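Local coordinates for protein helicase of the snf2/rad54 family (Sulfolobus solfataricus, PDB 1Z5Z) that probably uses ATP hydrolysis to translocate along double-stranded DNA and remodel protein-DNA complexes, as a SWI2/SNF2-family ATPase, at residues Cys35-Gln41 against Arg93-Lys97; Tyr45-Val49 against Thr71-Leu75; Arg64-Leu69 against Ile252-Thr257; Gly224-Ile230 against Lys262-Val268. All coordinates share one frame; numbering follows the deposited sequence.

Interaction 1 of 4, residues Cys35-Gln41 against Arg93-Lys97; sequences CNLTPEQ and RRSGK
E40 and R94 meet because E40 holds CG anti to its backbone N (chi1 177°) and runs on extended, while the R94 chain bends at chi3 (64°). E40 lies in the first turn of helix 39-55 of the C-terminal helicase-like domain, and R94 just before helix 96-110. R94 grips the carboxylate side-on. NE reaches the syn lone pair of E40 OE1 at 3.1 Å, and NH1 reaches E40 OE2 at 2.7 Å, also on the syn side but out of the carboxylate plane. The two planes are only 16° apart. K86 forms a second salt bridge to E40, and R94 NH2 bonds to the carbonyls of G87 and E89. A methionine in place of R94 would probably leave the E40 carboxylate without this two-pronged partner and those two carbonyls without this donor. T38 and Q41 form a capping box: Q41 N donates to T38 OG1 and T38 N to Q41 OE1. The same Q41 OE1 accepts from G96 N across the contact, at 3.0 Å and almost straight. Q41 NE2 bonds to I78 O and to a water that also takes K97 N. Close by, G96 CA lies 3.2 Å from N36 O in a CA-H...O contact.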
loop_
_atom_site.group_PDB
_atom_site.type_symbol
_atom_site.label_atom_id
_atom_site.label_comp_id
_atom_site.label_asym_id
_atom_site.label_seq_id
_atom_site.Cartn_x
_atom_site.Cartn_y
_atom_site.Cartn_z
ATOM N N CYS A 35 -2.150 10.735 3.751
ATOM C CA CYS A 35 -3.512 10.400 4.059
ATOM C C CYS A 35 -3.613 10.069 5.523
ATOM O O CYS A 35 -2.893 9.209 6.026
ATOM C CB CYS A 35 -3.953 9.166 3.251
ATOM S SG CYS A 35 -3.540 9.133 1.491
ATOM N N ASN A 36 -4.537 10.746 6.196
ATOM C CA ASN A 36 -4.786 10.543 7.607
ATOM C C ASN A 36 -5.616 9.271 7.766
ATOM O O ASN A 36 -6.480 8.974 6.942
ATOM C CB ASN A 36 -5.580 11.737 8.184
ATOM C CG ASN A 36 -4.832 13.060 8.034
ATOM O OD1 ASN A 36 -3.752 13.244 8.611
ATOM N ND2 ASN A 36 -5.380 13.967 7.234
ATOM N N LEU A 37 -5.334 8.527 8.824
ATOM C CA LEU A 37 -6.083 7.329 9.128
ATOM C C LEU A 37 -7.431 7.807 9.682
ATOM O O LEU A 37 -7.538 8.907 10.231
ATOM C CB LEU A 37 -5.381 6.553 10.234
ATOM C CG LEU A 37 -4.072 5.847 9.899
ATOM C CD1 LEU A 37 -3.510 5.254 11.178
ATOM C CD2 LEU A 37 -4.354 4.750 8.834
ATOM N N THR A 38 -8.440 6.965 9.541
ATOM C CA THR A 38 -9.756 7.241 10.078
ATOM C C THR A 38 -9.664 6.844 11.568
ATOM O O THR A 38 -8.790 6.070 11.956
ATOM C CB THR A 38 -10.782 6.296 9.486
ATOM O OG1 THR A 38 -10.366 4.964 9.795
ATOM C CG2 THR A 38 -10.923 6.476 7.957
ATOM N N PRO A 39 -10.568 7.355 12.410
ATOM C CA PRO A 39 -10.536 6.996 13.832
ATOM C C PRO A 39 -10.497 5.466 14.032
ATOM O O PRO A 39 -9.739 4.953 14.874
ATOM C CB PRO A 39 -11.833 7.609 14.367
ATOM C CG PRO A 39 -11.970 8.825 13.574
ATOM C CD PRO A 39 -11.586 8.394 12.151
ATOM N N GLU A 40 -11.312 4.737 13.267
ATOM C CA GLU A 40 -11.337 3.291 13.377
ATOM C C GLU A 40 -9.902 2.768 13.094
ATOM O O GLU A 40 -9.329 2.033 13.906
ATOM C CB GLU A 40 -12.360 2.695 12.395
ATOM C CG GLU A 40 -12.421 1.127 12.377
ATOM C CD GLU A 40 -13.327 0.536 11.266
ATOM O OE1 GLU A 40 -13.614 1.231 10.268
ATOM O OE2 GLU A 40 -13.732 -0.647 11.362
ATOM N N GLN A 41 -9.307 3.190 11.982
ATOM C CA GLN A 41 -7.953 2.749 11.632
ATOM C C GLN A 41 -6.908 3.080 12.691
ATOM O O GLN A 41 -6.034 2.253 12.988
ATOM C CB GLN A 41 -7.504 3.353 10.284
ATOM C CG GLN A 41 -8.191 2.772 9.054
ATOM C CD GLN A 41 -7.721 3.422 7.744
ATOM O OE1 GLN A 41 -7.830 4.648 7.561
ATOM N NE2 GLN A 41 -7.190 2.606 6.830
ATOM N N ARG A 93 -15.271 5.201 2.869
ATOM C CA ARG A 93 -15.357 5.811 4.205
ATOM C C ARG A 93 -14.471 5.240 5.303
ATOM O O ARG A 93 -13.997 5.976 6.172
ATOM C CB ARG A 93 -16.826 5.777 4.708
ATOM C CG ARG A 93 -17.051 6.138 6.189
ATOM C CD ARG A 93 -18.492 6.114 6.577
ATOM N NE ARG A 93 -19.343 5.255 5.732
ATOM C CZ ARG A 93 -20.513 4.760 6.114
ATOM N NH1 ARG A 93 -21.177 4.004 5.303
ATOM N NH2 ARG A 93 -20.917 4.851 7.360
ATOM N N ARG A 94 -14.239 3.936 5.280
ATOM C CA ARG A 94 -13.419 3.310 6.312
ATOM C C ARG A 94 -11.903 3.452 6.099
ATOM O O ARG A 94 -11.105 3.122 6.984
ATOM C CB ARG A 94 -13.800 1.842 6.414
ATOM C CG ARG A 94 -15.290 1.649 6.751
ATOM C CD ARG A 94 -15.614 0.166 6.866
ATOM N NE ARG A 94 -14.893 -0.445 7.970
ATOM C CZ ARG A 94 -14.844 -1.757 8.181
ATOM N NH1 ARG A 94 -14.175 -2.242 9.219
ATOM N NH2 ARG A 94 -15.453 -2.573 7.337
ATOM N N SER A 95 -11.508 3.989 4.954
ATOM C CA SER A 95 -10.084 4.114 4.666
ATOM C C SER A 95 -9.557 5.514 4.250
ATOM O O SER A 95 -9.921 6.036 3.219
ATOM C CB SER A 95 -9.708 3.038 3.595
ATOM O OG SER A 95 -8.466 3.357 2.954
ATOM N N GLY A 96 -8.679 6.098 5.058
ATOM C CA GLY A 96 -8.088 7.382 4.687
ATOM C C GLY A 96 -7.538 7.349 3.263
ATOM O O GLY A 96 -7.744 8.306 2.513
ATOM N N LYS A 97 -6.857 6.245 2.890
ATOM C CA LYS A 97 -6.284 6.060 1.547
ATOM C C LYS A 97 -7.326 5.957 0.444
ATOM O O LYS A 97 -7.174 6.552 -0.620
ATOM C CB LYS A 97 -5.393 4.785 1.490
ATOM C CG LYS A 97 -4.028 4.935 2.162
ATOM C CD LYS A 97 -3.098 3.767 1.773
ATOM C CE LYS A 97 -1.800 3.826 2.533
ATOM N NZ LYS A 97 -1.001 2.606 2.301
HETATM O O HOH W 1 -5.814 4.475 5.050
#

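Interaction 2 of 4, residues Tyr45-Val49 against Thr71-Leu75; sequences YKAEV and TLLKL
Apolar contacts gather on one methyl group, L75 CD2. It sits over the centre of the Y45 ring, 3.9 Å from the centroid and 9° off the ring normal, in a CH-pi contact. Y45 keeps CG anti to its backbone N (chi1 -172°), and this swings the ring across to the leucine. The same methyl touches V49 CG2 at 3.9 Å and rests on the aliphatic CB and CG of E48. It also lies beside the backbone carbonyl of Y45. One leucine methyl thus meets three residues, i, i+3 and i+4, on one face of the helix.

The segments belong to helices 39-55 and 61-78, an antiparallel helical hairpin in the C-terminal domain. The axes of segments 45-49 and 71-75 run at 177° to each other and come within 10.0 Å. Y45 lies opposite L75, and E48 lies opposite T71.

Polar contacts lie at E48, which is partly exposed. Its chain bends at chi2 (51°), and the carboxylate is shared between two residues of the other helix. T71 OG1 donates to E48 OE2 at 3.0 Å, meeting the oxygen nearly along its C-O axis. T71 CG2 packs against E48 CG, so the threonine offers both its branches to the glutamate. The other oxygen, E48 OE1, forms a long salt bridge of 3.6 Å with K74 NZ. The extended lysine crosses the glutamate at about a right angle, and its CD comes even nearer to OE1. At the other end of the contact, the Y45 hydroxyl is probably hydrogen-bonded to I264 O and L226 N.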
loop_
_atom_site.group_PDB
_atom_site.type_symbol
_atom_site.label_atom_id
_atom_site.label_comp_id
_atom_site.label_asym_id
_atom_site.label_seq_id
_atom_site.Cartn_x
_atom_site.Cartn_y
_atom_site.Cartn_z
ATOM N N TYR A 45 -4.658 0.387 14.657
ATOM C CA TYR A 45 -3.211 0.533 14.542
ATOM C C TYR A 45 -2.590 0.572 15.933
ATOM O O TYR A 45 -1.607 -0.118 16.220
ATOM C CB TYR A 45 -2.864 1.833 13.802
ATOM C CG TYR A 45 -1.380 1.963 13.459
ATOM C CD1 TYR A 45 -0.923 1.720 12.149
ATOM C CD2 TYR A 45 -0.439 2.322 14.420
ATOM C CE1 TYR A 45 0.439 1.839 11.810
ATOM C CE2 TYR A 45 0.936 2.445 14.080
ATOM C CZ TYR A 45 1.351 2.198 12.765
ATOM O OH TYR A 45 2.674 2.329 12.394
ATOM N N LYS A 46 -3.164 1.393 16.807
ATOM C CA LYS A 46 -2.636 1.525 18.157
ATOM C C LYS A 46 -2.698 0.225 18.971
ATOM O O LYS A 46 -1.737 -0.148 19.644
ATOM C CB LYS A 46 -3.370 2.657 18.905
ATOM C CG LYS A 46 -2.666 3.055 20.217
ATOM C CD LYS A 46 -3.263 4.324 20.796
ATOM C CE LYS A 46 -2.666 4.661 22.166
ATOM N NZ LYS A 46 -3.567 5.653 22.861
ATOM N N ALA A 47 -3.813 -0.477 18.893
ATOM C CA ALA A 47 -3.946 -1.709 19.638
ATOM C C ALA A 47 -2.858 -2.693 19.275
ATOM O O ALA A 47 -2.196 -3.255 20.152
ATOM C CB ALA A 47 -5.308 -2.318 19.385
ATOM N N GLU A 48 -2.662 -2.910 17.976
ATOM C CA GLU A 48 -1.663 -3.855 17.488
ATOM C C GLU A 48 -0.250 -3.439 17.900
ATOM O O GLU A 48 0.616 -4.288 18.179
ATOM C CB GLU A 48 -1.778 -3.955 15.951
ATOM C CG GLU A 48 -0.798 -4.905 15.273
ATOM C CD GLU A 48 -0.780 -6.326 15.900
ATOM O OE1 GLU A 48 -1.848 -6.815 16.314
ATOM O OE2 GLU A 48 0.310 -6.941 15.974
ATOM N N VAL A 49 0.005 -2.136 17.946
ATOM C CA VAL A 49 1.338 -1.697 18.344
ATOM C C VAL A 49 1.521 -1.984 19.835
ATOM O O VAL A 49 2.618 -2.338 20.278
ATOM C CB VAL A 49 1.566 -0.169 18.047
ATOM C CG1 VAL A 49 2.732 0.358 18.902
ATOM C CG2 VAL A 49 1.845 0.031 16.525
ATOM N N THR A 71 3.324 -8.449 13.301
ATOM C CA THR A 71 2.785 -7.131 13.587
ATOM C C THR A 71 2.906 -6.259 12.328
ATOM O O THR A 71 1.945 -5.624 11.936
ATOM C CB THR A 71 3.492 -6.457 14.785
ATOM O OG1 THR A 71 3.251 -7.234 15.962
ATOM C CG2 THR A 71 2.905 -5.045 15.047
ATOM N N LEU A 72 4.065 -6.231 11.695
ATOM C CA LEU A 72 4.264 -5.424 10.490
ATOM C C LEU A 72 3.181 -5.695 9.451
ATOM O O LEU A 72 2.611 -4.784 8.838
ATOM C CB LEU A 72 5.637 -5.724 9.905
ATOM C CG LEU A 72 6.726 -4.715 10.268
ATOM C CD1 LEU A 72 6.446 -4.083 11.638
ATOM C CD2 LEU A 72 8.072 -5.384 10.193
ATOM N N LEU A 73 2.855 -6.968 9.285
ATOM C CA LEU A 73 1.844 -7.359 8.328
ATOM C C LEU A 73 0.495 -6.756 8.690
ATOM O O LEU A 73 -0.191 -6.174 7.836
ATOM C CB LEU A 73 1.723 -8.887 8.287
ATOM C CG LEU A 73 0.639 -9.461 7.369
ATOM C CD1 LEU A 73 0.880 -8.997 5.936
ATOM C CD2 LEU A 73 0.646 -11.013 7.444
ATOM N N LYS A 74 0.071 -6.927 9.942
ATOM C CA LYS A 74 -1.215 -6.380 10.325
ATOM C C LYS A 74 -1.289 -4.850 10.188
ATOM O O LYS A 74 -2.311 -4.316 9.759
ATOM C CB LYS A 74 -1.586 -6.783 11.745
ATOM C CG LYS A 74 -2.169 -8.195 11.879
ATOM C CD LYS A 74 -2.570 -8.376 13.350
ATOM C CE LYS A 74 -3.285 -9.673 13.633
ATOM N NZ LYS A 74 -3.381 -9.825 15.118
ATOM N N LEU A 75 -0.234 -4.156 10.581
ATOM C CA LEU A 75 -0.203 -2.706 10.470
ATOM C C LEU A 75 -0.303 -2.262 8.986
ATOM O O LEU A 75 -0.995 -1.298 8.666
ATOM C CB LEU A 75 1.074 -2.147 11.083
ATOM C CG LEU A 75 1.315 -2.430 12.579
ATOM C CD1 LEU A 75 2.707 -1.935 12.928
ATOM C CD2 LEU A 75 0.258 -1.747 13.451
#

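Interaction 3 of 4, residues Arg64-Leu69 against Ile252-Thr257; sequences RKGMIL and ITELST
L255 O is gripped by both terminal nitrogens of R64, end-on. NH1 lies at 2.9 Å from L255 O and NH2 at 3.1 Å from the same oxygen. The contact joins helix 61-78, the second arm of an antiparallel helical hairpin, to the turn between helices 250-253 and 257-264. NH1 also donates to T257 OG1 at 3.2 Å, with an N-H...acceptor angle of 167°. Both acceptors lie in the guanidinium plane, so these bonds fix its rotation. The arginine chain is extended from CG to NE, with CG anti to the backbone N (chi1 176°), which carries the guanidinium out to the turn. One face of the guanidinium carries I68 CD1, offset toward its rim. A leucine in place of R64 would probably leave L255 O without these two donors and T257 OG1 without its arginine partner, and let the turn shift against the helix. T253 fills the apolar side of the contact. Its CG2 meets L69 CD2 and packs more loosely on I68 CG2, while I68 CD1 reaches over to T253 O. T253 OG1 bonds to S250 O, one turn earlier in the chain. The aliphatic part of K65 runs alongside this threonine, with K65 CE 3.1 Å from T253 OG1.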
loop_
_atom_site.group_PDB
_atom_site.type_symbol
_atom_site.label_atom_id
_atom_site.label_comp_id
_atom_site.label_asym_id
_atom_site.label_seq_id
_atom_site.Cartn_x
_atom_site.Cartn_y
_atom_site.Cartn_z
ATOM N N ARG A 64 11.276 -13.723 18.007
ATOM C CA ARG A 64 11.157 -12.263 18.045
ATOM C C ARG A 64 11.006 -11.780 16.613
ATOM O O ARG A 64 10.174 -10.928 16.329
ATOM C CB ARG A 64 12.388 -11.608 18.690
ATOM C CG ARG A 64 12.371 -10.045 18.668
ATOM C CD ARG A 64 13.520 -9.435 19.488
ATOM N NE ARG A 64 13.388 -7.994 19.755
ATOM C CZ ARG A 64 13.770 -7.029 18.919
ATOM N NH1 ARG A 64 13.626 -5.751 19.254
ATOM N NH2 ARG A 64 14.300 -7.328 17.745
ATOM N N LYS A 65 11.798 -12.337 15.709
ATOM C CA LYS A 65 11.715 -11.950 14.303
ATOM C C LYS A 65 10.296 -12.169 13.779
ATOM O O LYS A 65 9.680 -11.267 13.175
ATOM C CB LYS A 65 12.679 -12.783 13.474
ATOM C CG LYS A 65 13.892 -12.042 12.985
ATOM C CD LYS A 65 13.946 -12.164 11.460
ATOM C CE LYS A 65 15.282 -11.698 10.873
ATOM N NZ LYS A 65 15.234 -11.758 9.384
ATOM N N GLY A 66 9.782 -13.372 14.017
ATOM C CA GLY A 66 8.446 -13.709 13.573
ATOM C C GLY A 66 7.338 -12.897 14.238
ATOM O O GLY A 66 6.266 -12.695 13.656
ATOM N N MET A 67 7.565 -12.436 15.463
ATOM C CA MET A 67 6.541 -11.658 16.139
ATOM C C MET A 67 6.475 -10.284 15.501
ATOM O O MET A 67 5.402 -9.753 15.252
ATOM C CB MET A 67 6.837 -11.532 17.642
ATOM C CG MET A 67 5.759 -10.790 18.405
ATOM S SD MET A 67 6.069 -10.791 20.178
ATOM C CE MET A 67 5.203 -12.311 20.658
ATOM N N ILE A 68 7.636 -9.717 15.229
ATOM C CA ILE A 68 7.693 -8.420 14.588
ATOM C C ILE A 68 7.050 -8.554 13.202
ATOM O O ILE A 68 6.212 -7.736 12.822
ATOM C CB ILE A 68 9.137 -7.955 14.448
ATOM C CG1 ILE A 68 9.720 -7.699 15.844
ATOM C CG2 ILE A 68 9.208 -6.715 13.563
ATOM C CD1 ILE A 68 11.206 -7.333 15.823
ATOM N N LEU A 69 7.422 -9.597 12.458
ATOM C CA LEU A 69 6.859 -9.812 11.117
ATOM C C LEU A 69 5.345 -9.820 11.090
ATOM O O LEU A 69 4.725 -9.173 10.240
ATOM C CB LEU A 69 7.414 -11.103 10.487
ATOM C CG LEU A 69 8.791 -10.820 9.876
ATOM C CD1 LEU A 69 9.331 -12.038 9.098
ATOM C CD2 LEU A 69 8.669 -9.640 8.929
ATOM N N ILE A 252 14.353 -4.190 9.660
ATOM C CA ILE A 252 13.379 -3.811 10.689
ATOM C C ILE A 252 13.237 -4.864 11.789
ATOM O O ILE A 252 13.104 -4.519 12.963
ATOM C CB ILE A 252 11.956 -3.564 10.118
ATOM C CG1 ILE A 252 11.937 -2.355 9.179
ATOM C CG2 ILE A 252 10.989 -3.271 11.256
ATOM C CD1 ILE A 252 10.521 -1.977 8.731
ATOM N N THR A 253 13.264 -6.141 11.414
ATOM C CA THR A 253 13.119 -7.218 12.395
ATOM C C THR A 253 14.332 -7.352 13.301
ATOM O O THR A 253 14.303 -8.089 14.277
ATOM C CB THR A 253 12.877 -8.574 11.704
ATOM O OG1 THR A 253 14.021 -8.912 10.914
ATOM C CG2 THR A 253 11.639 -8.503 10.788
ATOM N N GLU A 254 15.399 -6.638 12.981
ATOM C CA GLU A 254 16.607 -6.684 13.794
ATOM C C GLU A 254 16.904 -5.399 14.594
ATOM O O GLU A 254 17.957 -5.265 15.207
ATOM C CB GLU A 254 17.789 -7.039 12.899
ATOM C CG GLU A 254 17.541 -8.313 12.119
ATOM C CD GLU A 254 18.735 -8.752 11.319
ATOM O OE1 GLU A 254 19.231 -7.937 10.510
ATOM O OE2 GLU A 254 19.173 -9.912 11.496
ATOM N N LEU A 255 15.979 -4.446 14.583
ATOM C CA LEU A 255 16.165 -3.205 15.339
ATOM C C LEU A 255 15.992 -3.483 16.837
ATOM O O LEU A 255 15.332 -4.445 17.237
ATOM C CB LEU A 255 15.105 -2.166 14.935
ATOM C CG LEU A 255 14.958 -1.753 13.474
ATOM C CD1 LEU A 255 13.685 -0.901 13.315
ATOM C CD2 LEU A 255 16.185 -0.975 13.024
ATOM N N SER A 256 16.572 -2.631 17.668
ATOM C CA SER A 256 16.386 -2.781 19.105
ATOM C C SER A 256 14.896 -2.468 19.335
ATOM O O SER A 256 14.222 -1.874 18.469
ATOM C CB SER A 256 17.220 -1.740 19.850
ATOM O OG SER A 256 16.734 -0.426 19.575
ATOM N N THR A 257 14.377 -2.847 20.491
ATOM C CA THR A 257 12.986 -2.560 20.800
ATOM C C THR A 257 12.669 -1.057 20.786
ATOM O O THR A 257 11.548 -0.651 20.457
ATOM C CB THR A 257 12.630 -3.115 22.163
ATOM O OG1 THR A 257 12.646 -4.547 22.086
ATOM C CG2 THR A 257 11.236 -2.618 22.607
#

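Interaction 4 of 4, residues Gly224-Ile230 against Lys262-Val268; sequences GTLEEKI and KVIELSV
G224 O accepts from S267 N at 3.0 Å, in the carbonyl plane and on a lone pair. This backbone bond fastens the chain after helix 257-264 to the loop that leads from strand 216-222 of the parallel sheet into helix 226-236. The same oxygen has a CA-H...O contact with L266 CA. K229 NZ also approaches S267 OG, but at 2.5 Å the distance is too short to trust in detail. The lysine chain bends at chi2 (52°) and at chi4, and its CG passes 3.4 Å from both K262 O and V263 O. V263 O is also met by L226 CA, in a CA-H...O contact of 3.3 Å. Apolar groups continue this side. L226 CB packs loosely against V263 CG1 and I264 CG2, and I230 CG1 just as loosely against V263 CG1. T225 CG2 and L266 CD1 lie side by side, pointing the same way.

The next shell holds the loop in shape. T225 is the N-cap of helix 226-236, and its OG1 accepts from E227 N and also bonds to S222 O. E228 OE2 takes the amide of G224 from above the carboxylate plane. G224 has positive phi (73°), and a side chain there would clash with V268. Farther out, Y45 of helix 39-55 packs on T225 and L266. On the far side of helix 226-236, E227 OE1 pairs with K97 NZ.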
loop_
_atom_site.group_PDB
_atom_site.type_symbol
_atom_site.label_atom_id
_atom_site.label_comp_id
_atom_site.label_asym_id
_atom_site.label_seq_id
_atom_site.Cartn_x
_atom_site.Cartn_y
_atom_site.Cartn_z
ATOM N N GLY A 224 1.730 9.687 10.129
ATOM C CA GLY A 224 2.126 9.255 11.460
ATOM C C GLY A 224 2.300 7.757 11.684
ATOM O O GLY A 224 2.317 7.303 12.833
ATOM N N THR A 225 2.454 6.986 10.610
ATOM C CA THR A 225 2.599 5.540 10.775
ATOM C C THR A 225 3.924 5.093 10.266
ATOM O O THR A 225 4.716 5.918 9.785
ATOM C CB THR A 225 1.554 4.797 9.974
ATOM O OG1 THR A 225 1.827 5.020 8.594
ATOM C CG2 THR A 225 0.169 5.311 10.299
ATOM N N LEU A 226 4.148 3.779 10.321
ATOM C CA LEU A 226 5.407 3.227 9.847
ATOM C C LEU A 226 5.574 3.572 8.382
ATOM O O LEU A 226 6.720 3.592 7.914
ATOM C CB LEU A 226 5.467 1.671 10.011
ATOM C CG LEU A 226 4.661 0.804 9.035
ATOM C CD1 LEU A 226 5.010 -0.646 9.271
ATOM C CD2 LEU A 226 3.159 0.992 9.222
ATOM N N GLU A 227 4.476 3.823 7.646
ATOM C CA GLU A 227 4.677 4.147 6.226
ATOM C C GLU A 227 5.416 5.494 6.115
ATOM O O GLU A 227 6.307 5.688 5.273
ATOM C CB GLU A 227 3.339 4.248 5.498
ATOM C CG GLU A 227 2.570 2.919 5.403
ATOM C CD GLU A 227 1.321 3.040 4.544
ATOM O OE1 GLU A 227 1.008 2.104 3.760
ATOM O OE2 GLU A 227 0.635 4.071 4.666
ATOM N N GLU A 228 5.035 6.444 6.965
ATOM C CA GLU A 228 5.693 7.736 6.937
ATOM C C GLU A 228 7.151 7.624 7.392
ATOM O O GLU A 228 8.027 8.229 6.774
ATOM C CB GLU A 228 4.979 8.738 7.847
ATOM C CG GLU A 228 5.561 10.148 7.686
ATOM C CD GLU A 228 4.556 11.194 8.070
ATOM O OE1 GLU A 228 4.408 12.168 7.302
ATOM O OE2 GLU A 228 3.913 11.027 9.120
ATOM N N LYS A 229 7.388 6.897 8.491
ATOM C CA LYS A 229 8.739 6.700 9.043
ATOM C C LYS A 229 9.701 6.059 8.082
ATOM O O LYS A 229 10.835 6.517 7.913
ATOM C CB LYS A 229 8.696 5.828 10.289
ATOM C CG LYS A 229 8.451 6.573 11.572
ATOM C CD LYS A 229 7.259 7.450 11.473
ATOM C CE LYS A 229 6.968 8.089 12.795
ATOM N NZ LYS A 229 5.527 7.969 12.948
ATOM N N ILE A 230 9.273 4.960 7.482
ATOM C CA ILE A 230 10.140 4.305 6.534
ATOM C C ILE A 230 10.430 5.217 5.350
ATOM O O ILE A 230 11.567 5.325 4.912
ATOM C CB ILE A 230 9.526 2.993 6.043
ATOM C CG1 ILE A 230 9.632 1.947 7.148
ATOM C CG2 ILE A 230 10.257 2.538 4.804
ATOM C CD1 ILE A 230 8.456 0.922 7.182
ATOM N N LYS A 262 10.194 3.564 17.457
ATOM C CA LYS A 262 10.319 4.840 16.734
ATOM C C LYS A 262 9.717 4.654 15.329
ATOM O O LYS A 262 9.001 5.510 14.777
ATOM C CB LYS A 262 11.815 5.228 16.637
ATOM C CG LYS A 262 12.152 6.697 16.986
ATOM C CD LYS A 262 11.474 7.164 18.295
ATOM C CE LYS A 262 12.391 7.133 19.529
ATOM N NZ LYS A 262 11.645 7.579 20.738
ATOM N N VAL A 263 9.992 3.493 14.754
ATOM C CA VAL A 263 9.499 3.202 13.426
ATOM C C VAL A 263 8.002 2.944 13.338
ATOM O O VAL A 263 7.329 3.538 12.485
ATOM C CB VAL A 263 10.243 2.008 12.835
ATOM C CG1 VAL A 263 9.583 1.570 11.514
ATOM C CG2 VAL A 263 11.710 2.413 12.627
ATOM N N ILE A 264 7.455 2.134 14.244
ATOM C CA ILE A 264 6.028 1.790 14.131
ATOM C C ILE A 264 4.936 2.431 15.013
ATOM O O ILE A 264 3.746 2.411 14.678
ATOM C CB ILE A 264 5.857 0.260 14.238
ATOM C CG1 ILE A 264 5.945 -0.188 15.698
ATOM C CG2 ILE A 264 6.944 -0.449 13.404
ATOM C CD1 ILE A 264 5.879 -1.710 15.878
ATOM N N GLU A 265 5.320 3.007 16.141
ATOM C CA GLU A 265 4.322 3.591 17.005
ATOM C C GLU A 265 3.602 4.750 16.300
ATOM O O GLU A 265 4.204 5.480 15.553
ATOM C CB GLU A 265 5.026 4.050 18.281
ATOM C CG GLU A 265 4.282 4.941 19.185
ATOM C CD GLU A 265 4.921 4.914 20.560
ATOM O OE1 GLU A 265 4.627 3.973 21.359
ATOM O OE2 GLU A 265 5.749 5.810 20.797
ATOM N N LEU A 266 2.317 4.905 16.546
ATOM C CA LEU A 266 1.550 5.970 15.930
ATOM C C LEU A 266 1.945 7.329 16.522
ATOM O O LEU A 266 1.848 7.513 17.726
ATOM C CB LEU A 266 0.075 5.714 16.173
ATOM C CG LEU A 266 -0.927 6.530 15.334
ATOM C CD1 LEU A 266 -0.823 6.189 13.840
ATOM C CD2 LEU A 266 -2.331 6.234 15.838
ATOM N N SER A 267 2.402 8.260 15.689
ATOM C CA SER A 267 2.794 9.573 16.184
ATOM C C SER A 267 1.818 10.695 15.784
ATOM O O SER A 267 2.226 11.769 15.347
ATOM C CB SER A 267 4.193 9.903 15.686
ATOM O OG SER A 267 4.287 9.743 14.284
ATOM N N VAL A 268 0.535 10.417 15.946
ATOM C CA VAL A 268 -0.544 11.328 15.616
ATOM C C VAL A 268 -0.964 12.115 16.855
ATOM O O VAL A 268 -1.009 11.575 17.953
ATOM C CB VAL A 268 -1.760 10.526 15.095
ATOM C CG1 VAL A 268 -2.995 11.380 15.082
ATOM C CG2 VAL A 268 -1.440 9.982 13.682
#

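How the interactions relate
The four contacts tie the helices beside the parallel sheet to one another and to the chain's C-terminal end. Interactions 1 and 2 share helix 39-55, and their centres are about 15 Å apart. Interactions 2 and 3 share helix 61-78, with centres about 13 Å apart. Interaction 4 follows interactions 1 and 2 along the chain but alternates with interaction 3. It touches all three others: K97 to E227, Y45 to I264 and L226, and I252 to I230. Interactions 1 and 3 are farthest apart, about 26 Å between centres, without touching. Together they join the helical hairpin 39-78 to the C-terminal helices, and interaction 1 joins its start to helix 96-110.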